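Local coordinates for protein DnaJ homolog subfamily C member 27-A (Xenopus laevis, PDB 6JMG) that binds GTP with magnesium as a Rab-family small GTPase that also carries a DnaJ domain, and is possibly involved in regulating the MEK/ERK pathway, at residues Q46-V58 with V67-V81. Sequence-based numbering, arbitrary orientation.
Sequences QATIGIDYGVTKV and VNIFDMAGHPFFYEV. With MG (magnesium ion), chain D; GTP (guanosine-5'-triphosphate), chain C.
The interswitch hairpin of this Rab-family GTPase pairs 51-58 with 67-72 antiparallel, joining the first switch, which leads into it, to the second, which leaves it; Asp52 N to Asp71 O (2.8 Å) starts a ladder of paired backbone bonds repeated at Gly54-Ile69 and Thr56-Val67. Beyond it, Ala73 N reaches Gly50 O at 2.9 Å, from 40° out of the carbonyl plane. Both segments grip the γ-phosphate, Thr48 N on GTP O1G and Gly74 N on O2G, as expected of a GTP-bound state. Thr48 OG1, turned beside its own backbone N (chi1 -56°), binds magnesium at 2.1 Å; Asp71 acts from the second shell, OD1 accepting from a magnesium-bound water and OD2 bonding to Ser30, itself a metal ligand. Phe78 turns one face to Gly50, whose N sits over the ring centre and whose CA, 3.8 Å from the centroid, makes a CH-pi contact. Farther along, Tyr53 OH donates to Asn68 OD1 (2.6 Å), ring and amide nearly coplanar at 11°, while Tyr53 CD1 lies over a face of Phe70. Strand 51-60 is outermost in the sheet; strand 63-72 separates it from strand 15-22, and Ile69 packs on helix 29-38 while Met72 touches Trp110 of helix 107-117.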
loop_
_atom_site.group_PDB
_atom_site.type_symbol
_atom_site.label_atom_id
_atom_site.label_comp_id
_atom_site.label_asym_id
_atom_site.label_seq_id
_atom_site.Cartn_x
_atom_site.Cartn_y
_atom_site.Cartn_z
ATOM N N GLN A 46 17.441 9.276 -20.140
ATOM C CA GLN A 46 17.452 7.950 -20.772
ATOM C C GLN A 46 16.256 7.139 -20.256
ATOM O O GLN A 46 16.284 6.611 -19.139
ATOM C CB GLN A 46 18.775 7.238 -20.525
ATOM C CG GLN A 46 19.232 6.383 -21.712
ATOM C CD GLN A 46 19.142 7.132 -23.062
ATOM O OE1 GLN A 46 19.614 8.274 -23.200
ATOM N NE2 GLN A 46 18.529 6.483 -24.059
ATOM N N ALA A 47 15.190 7.066 -21.053
ATOM C CA ALA A 47 13.986 6.358 -20.625
ATOM C C ALA A 47 14.305 4.905 -20.321
ATOM O O ALA A 47 15.007 4.237 -21.089
ATOM C CB ALA A 47 12.904 6.434 -21.690
ATOM N N THR A 48 13.847 4.438 -19.160
ATOM C CA THR A 48 13.978 3.028 -18.845
ATOM C C THR A 48 13.188 2.217 -19.853
ATOM O O THR A 48 12.061 2.574 -20.207
ATOM C CB THR A 48 13.475 2.742 -17.437
ATOM O OG1 THR A 48 14.191 3.578 -16.509
ATOM C CG2 THR A 48 13.659 1.220 -17.093
ATOM N N ILE A 49 13.790 1.149 -20.349
ATOM C CA ILE A 49 13.163 0.327 -21.364
ATOM C C ILE A 49 12.563 -0.874 -20.647
ATOM O O ILE A 49 13.248 -1.851 -20.314
ATOM C CB ILE A 49 14.141 -0.069 -22.463
ATOM C CG1 ILE A 49 14.622 1.209 -23.167
ATOM C CG2 ILE A 49 13.450 -1.015 -23.416
ATOM C CD1 ILE A 49 15.620 0.963 -24.297
ATOM N N GLY A 50 11.276 -0.774 -20.371
ATOM C CA GLY A 50 10.603 -1.824 -19.647
ATOM C C GLY A 50 10.983 -1.791 -18.188
ATOM O O GLY A 50 10.214 -1.314 -17.351
ATOM N N ILE A 51 12.187 -2.244 -17.872
ATOM C CA ILE A 51 12.530 -2.501 -16.480
ATOM C C ILE A 51 14.050 -2.620 -16.362
ATOM O O ILE A 51 14.711 -3.227 -17.209
ATOM C CB ILE A 51 11.772 -3.757 -15.978
ATOM C CG1 ILE A 51 12.002 -4.003 -14.496
ATOM C CG2 ILE A 51 12.117 -4.954 -16.805
ATOM C CD1 ILE A 51 10.919 -3.374 -13.642
ATOM N N ASP A 52 14.607 -2.002 -15.322
ATOM C CA ASP A 52 16.029 -2.091 -15.019
ATOM C C ASP A 52 16.188 -2.734 -13.656
ATOM O O ASP A 52 15.557 -2.307 -12.687
ATOM C CB ASP A 52 16.718 -0.737 -15.023
ATOM C CG ASP A 52 17.465 -0.475 -16.293
ATOM O OD1 ASP A 52 17.137 -1.108 -17.319
ATOM O OD2 ASP A 52 18.383 0.369 -16.269
ATOM N N TYR A 53 16.974 -3.799 -13.609
ATOM C CA TYR A 53 17.178 -4.575 -12.405
ATOM C C TYR A 53 18.574 -4.327 -11.880
ATOM O O TYR A 53 19.545 -4.324 -12.644
ATOM C CB TYR A 53 16.993 -6.075 -12.661
ATOM C CG TYR A 53 17.394 -6.936 -11.486
ATOM C CD1 TYR A 53 16.613 -6.987 -10.341
ATOM C CD2 TYR A 53 18.575 -7.674 -11.508
ATOM C CE1 TYR A 53 16.987 -7.782 -9.251
ATOM C CE2 TYR A 53 18.957 -8.464 -10.426
ATOM C CZ TYR A 53 18.166 -8.514 -9.310
ATOM O OH TYR A 53 18.548 -9.281 -8.242
ATOM N N GLY A 54 18.671 -4.175 -10.569
ATOM C CA GLY A 54 19.959 -4.002 -9.940
ATOM C C GLY A 54 19.871 -4.410 -8.489
ATOM O O GLY A 54 18.786 -4.540 -7.919
ATOM N N VAL A 55 21.034 -4.655 -7.920
ATOM C CA VAL A 55 21.150 -4.978 -6.512
ATOM C C VAL A 55 22.023 -3.922 -5.862
ATOM O O VAL A 55 23.076 -3.558 -6.399
ATOM C CB VAL A 55 21.717 -6.392 -6.314
ATOM C CG1 VAL A 55 22.045 -6.644 -4.843
ATOM C CG2 VAL A 55 20.687 -7.410 -6.839
ATOM N N THR A 56 21.571 -3.423 -4.721
ATOM C CA THR A 56 22.363 -2.536 -3.891
ATOM C C THR A 56 22.387 -3.109 -2.479
ATOM O O THR A 56 21.595 -3.989 -2.126
ATOM C CB THR A 56 21.799 -1.108 -3.911
ATOM O OG1 THR A 56 22.650 -0.241 -3.148
ATOM C CG2 THR A 56 20.399 -1.081 -3.335
ATOM N N LYS A 57 23.304 -2.605 -1.670
ATOM C CA LYS A 57 23.437 -3.025 -0.283
ATOM C C LYS A 57 23.342 -1.794 0.618
ATOM O O LYS A 57 23.915 -0.742 0.312
ATOM C CB LYS A 57 24.765 -3.781 -0.089
ATOM C CG LYS A 57 25.133 -4.167 1.333
ATOM C CD LYS A 57 26.420 -3.421 1.752
ATOM C CE LYS A 57 26.613 -3.381 3.272
ATOM N NZ LYS A 57 27.168 -2.088 3.793
ATOM N N VAL A 58 22.584 -1.915 1.713
ATOM C CA VAL A 58 22.426 -0.835 2.684
ATOM C C VAL A 58 22.489 -1.416 4.090
ATOM O O VAL A 58 22.208 -2.600 4.306
ATOM C CB VAL A 58 21.119 -0.046 2.492
ATOM C CG1 VAL A 58 21.056 0.542 1.100
ATOM C CG2 VAL A 58 19.895 -0.920 2.793
ATOM N N VAL A 67 19.170 -5.329 -1.351
ATOM C CA VAL A 67 17.984 -4.719 -1.945
ATOM C C VAL A 67 17.957 -5.044 -3.429
ATOM O O VAL A 67 18.845 -4.632 -4.181
ATOM C CB VAL A 67 17.963 -3.200 -1.733
ATOM C CG1 VAL A 67 16.672 -2.644 -2.232
ATOM C CG2 VAL A 67 18.188 -2.859 -0.274
ATOM N N ASN A 68 16.942 -5.779 -3.847
ATOM C CA ASN A 68 16.680 -6.014 -5.257
ATOM C C ASN A 68 15.782 -4.907 -5.781
ATOM O O ASN A 68 14.623 -4.795 -5.370
ATOM C CB ASN A 68 16.016 -7.372 -5.466
ATOM C CG ASN A 68 16.905 -8.525 -5.057
ATOM O OD1 ASN A 68 17.795 -8.938 -5.805
ATOM N ND2 ASN A 68 16.677 -9.044 -3.862
ATOM N N ILE A 69 16.300 -4.109 -6.703
ATOM C CA ILE A 69 15.574 -2.973 -7.243
ATOM C C ILE A 69 15.118 -3.315 -8.654
ATOM O O ILE A 69 15.924 -3.753 -9.483
ATOM C CB ILE A 69 16.437 -1.698 -7.218
ATOM C CG1 ILE A 69 16.834 -1.358 -5.774
ATOM C CG2 ILE A 69 15.666 -0.520 -7.784
ATOM C CD1 ILE A 69 17.659 -0.045 -5.611
ATOM N N PHE A 70 13.820 -3.157 -8.904
ATOM C CA PHE A 70 13.207 -3.279 -10.224
ATOM C C PHE A 70 12.700 -1.886 -10.555
ATOM O O PHE A 70 11.563 -1.527 -10.239
ATOM C CB PHE A 70 12.070 -4.320 -10.241
ATOM C CG PHE A 70 12.532 -5.709 -9.926
ATOM C CD1 PHE A 70 12.950 -6.044 -8.639
ATOM C CD2 PHE A 70 12.565 -6.684 -10.912
ATOM C CE1 PHE A 70 13.391 -7.330 -8.342
ATOM C CE2 PHE A 70 12.990 -7.960 -10.627
ATOM C CZ PHE A 70 13.409 -8.285 -9.339
ATOM N N ASP A 71 13.553 -1.111 -11.206
ATOM C CA ASP A 71 13.220 0.244 -11.614
ATOM C C ASP A 71 12.348 0.132 -12.852
ATOM O O ASP A 71 12.817 -0.352 -13.887
ATOM C CB ASP A 71 14.510 1.019 -11.867
ATOM C CG ASP A 71 14.275 2.391 -12.469
ATOM O OD1 ASP A 71 13.164 2.935 -12.351
ATOM O OD2 ASP A 71 15.220 2.926 -13.074
ATOM N N MET A 72 11.069 0.527 -12.742
ATOM C CA MET A 72 10.122 0.278 -13.825
ATOM C C MET A 72 10.049 1.468 -14.768
ATOM O O MET A 72 10.233 2.620 -14.371
ATOM C CB MET A 72 8.700 -0.018 -13.306
ATOM C CG MET A 72 8.557 -1.117 -12.217
ATOM S SD MET A 72 6.849 -1.714 -11.915
ATOM C CE MET A 72 5.965 -0.252 -11.663
ATOM N N ALA A 73 9.717 1.173 -16.021
ATOM C CA ALA A 73 9.512 2.196 -17.031
ATOM C C ALA A 73 8.101 2.745 -16.901
ATOM O O ALA A 73 7.145 1.991 -16.704
ATOM C CB ALA A 73 9.735 1.599 -18.416
ATOM N N GLY A 74 7.966 4.062 -16.991
ATOM C CA GLY A 74 6.682 4.683 -16.697
ATOM C C GLY A 74 5.748 4.831 -17.883
ATOM O O GLY A 74 4.547 5.044 -17.722
ATOM N N HIS A 75 6.295 4.770 -19.078
ATOM C CA HIS A 75 5.482 4.878 -20.273
ATOM C C HIS A 75 4.454 3.742 -20.324
ATOM O O HIS A 75 4.775 2.596 -19.993
ATOM C CB HIS A 75 6.389 4.847 -21.506
ATOM C CG HIS A 75 5.695 5.236 -22.766
ATOM N ND1 HIS A 75 4.762 4.426 -23.375
ATOM C CD2 HIS A 75 5.772 6.356 -23.519
ATOM C CE1 HIS A 75 4.305 5.021 -24.458
ATOM N NE2 HIS A 75 4.903 6.193 -24.570
ATOM N N PRO A 76 3.207 4.032 -20.689
ATOM C CA PRO A 76 2.177 2.970 -20.718
ATOM C C PRO A 76 2.465 1.851 -21.706
ATOM O O PRO A 76 1.974 0.728 -21.508
ATOM C CB PRO A 76 0.897 3.725 -21.099
ATOM C CG PRO A 76 1.377 4.982 -21.752
ATOM C CD PRO A 76 2.673 5.345 -21.074
ATOM N N PHE A 77 3.253 2.109 -22.753
ATOM C CA PHE A 77 3.619 1.051 -23.690
ATOM C C PHE A 77 4.182 -0.166 -22.966
ATOM O O PHE A 77 4.047 -1.296 -23.446
ATOM C CB PHE A 77 4.630 1.597 -24.710
ATOM C CG PHE A 77 5.204 0.548 -25.637
ATOM C CD1 PHE A 77 6.293 -0.237 -25.253
ATOM C CD2 PHE A 77 4.672 0.363 -26.902
ATOM C CE1 PHE A 77 6.817 -1.189 -26.103
ATOM C CE2 PHE A 77 5.198 -0.582 -27.756
ATOM C CZ PHE A 77 6.265 -1.369 -27.351
ATOM N N PHE A 78 4.830 0.043 -21.819
ATOM C CA PHE A 78 5.482 -1.023 -21.077
ATOM C C PHE A 78 4.590 -1.633 -20.006
ATOM O O PHE A 78 5.097 -2.337 -19.117
ATOM C CB PHE A 78 6.780 -0.507 -20.465
ATOM C CG PHE A 78 7.834 -0.198 -21.482
ATOM C CD1 PHE A 78 8.382 -1.209 -22.260
ATOM C CD2 PHE A 78 8.264 1.105 -21.682
ATOM C CE1 PHE A 78 9.339 -0.924 -23.207
ATOM C CE2 PHE A 78 9.227 1.390 -22.630
ATOM C CZ PHE A 78 9.766 0.378 -23.390
ATOM N N TYR A 79 3.276 -1.422 -20.105
ATOM C CA TYR A 79 2.338 -2.029 -19.166
ATOM C C TYR A 79 2.570 -3.532 -19.037
ATOM O O TYR A 79 2.724 -4.063 -17.927
ATOM C CB TYR A 79 0.917 -1.737 -19.635
ATOM C CG TYR A 79 -0.151 -2.455 -18.866
ATOM C CD1 TYR A 79 -0.366 -2.178 -17.521
ATOM C CD2 TYR A 79 -0.959 -3.395 -19.485
ATOM C CE1 TYR A 79 -1.352 -2.826 -16.808
ATOM C CE2 TYR A 79 -1.951 -4.047 -18.785
ATOM C CZ TYR A 79 -2.145 -3.762 -17.445
ATOM O OH TYR A 79 -3.133 -4.419 -16.745
ATOM N N GLU A 80 2.621 -4.234 -20.177
ATOM C CA GLU A 80 2.717 -5.689 -20.150
ATOM C C GLU A 80 4.076 -6.156 -19.648
ATOM O O GLU A 80 4.182 -7.245 -19.069
ATOM C CB GLU A 80 2.442 -6.254 -21.540
ATOM C CG GLU A 80 0.977 -6.182 -21.951
ATOM C CD GLU A 80 0.638 -4.910 -22.725
ATOM O OE1 GLU A 80 1.430 -3.937 -22.674
ATOM O OE2 GLU A 80 -0.419 -4.890 -23.396
ATOM N N VAL A 81 5.122 -5.356 -19.867
ATOM C CA VAL A 81 6.442 -5.707 -19.353
ATOM C C VAL A 81 6.472 -5.582 -17.833
ATOM O O VAL A 81 7.090 -6.410 -17.141
ATOM C CB VAL A 81 7.530 -4.850 -20.023
ATOM C CG1 VAL A 81 8.835 -4.992 -19.270
ATOM C CG2 VAL A 81 7.707 -5.245 -21.499
HETATM MG MG MG D . 13.572 5.400 -15.555
HETATM P PG GTP C . 11.200 6.653 -17.302
HETATM O O1G GTP C . 12.245 5.615 -16.954
HETATM O O2G GTP C . 9.839 6.280 -16.773
HETATM O O3G GTP C . 11.127 6.800 -18.811
HETATM O O3B GTP C . 11.499 8.090 -16.620
HETATM P PB GTP C . 12.109 8.262 -15.140
HETATM O O1B GTP C . 11.018 8.350 -14.107
HETATM O O2B GTP C . 13.084 7.183 -14.730
HETATM O O3A GTP C . 12.797 9.715 -15.217
HETATM P PA GTP C . 14.386 9.925 -15.150
HETATM O O1A GTP C . 14.974 9.489 -13.830
HETATM O O2A GTP C . 15.083 9.225 -16.278
HETATM O "O5'" GTP C . 14.429 11.505 -15.358
HETATM C "C5'" GTP C . 13.781 12.079 -16.467
HETATM C "C4'" GTP C . 14.463 13.411 -16.757
HETATM O "O4'" GTP C . 14.209 14.267 -15.677
HETATM C "C3'" GTP C . 15.966 13.333 -16.865
HETATM O "O3'" GTP C . 16.285 14.290 -17.827
HETATM C "C2'" GTP C . 16.513 13.827 -15.546
HETATM O "O2'" GTP C . 17.698 14.583 -15.645
HETATM C "C1'" GTP C . 15.422 14.755 -15.112
HETATM N N9 GTP C . 15.291 14.789 -13.655
HETATM C C8 GTP C . 15.109 13.719 -12.814
HETATM N N7 GTP C . 14.988 14.195 -11.545
HETATM C C5 GTP C . 15.092 15.543 -11.576
HETATM C C6 GTP C . 15.038 16.507 -10.582
HETATM O O6 GTP C . 14.884 16.193 -9.405
HETATM N N1 GTP C . 15.145 17.839 -10.923
HETATM C C2 GTP C . 15.317 18.215 -12.232
HETATM N N2 GTP C . 15.434 19.505 -12.519
HETATM N N3 GTP C . 15.373 17.252 -13.226
HETATM C C4 GTP C . 15.269 15.938 -12.899
HETATM O O HOH W 1 14.963 6.527 -16.744
HETATM O O HOH W 2 12.328 4.258 -14.281
#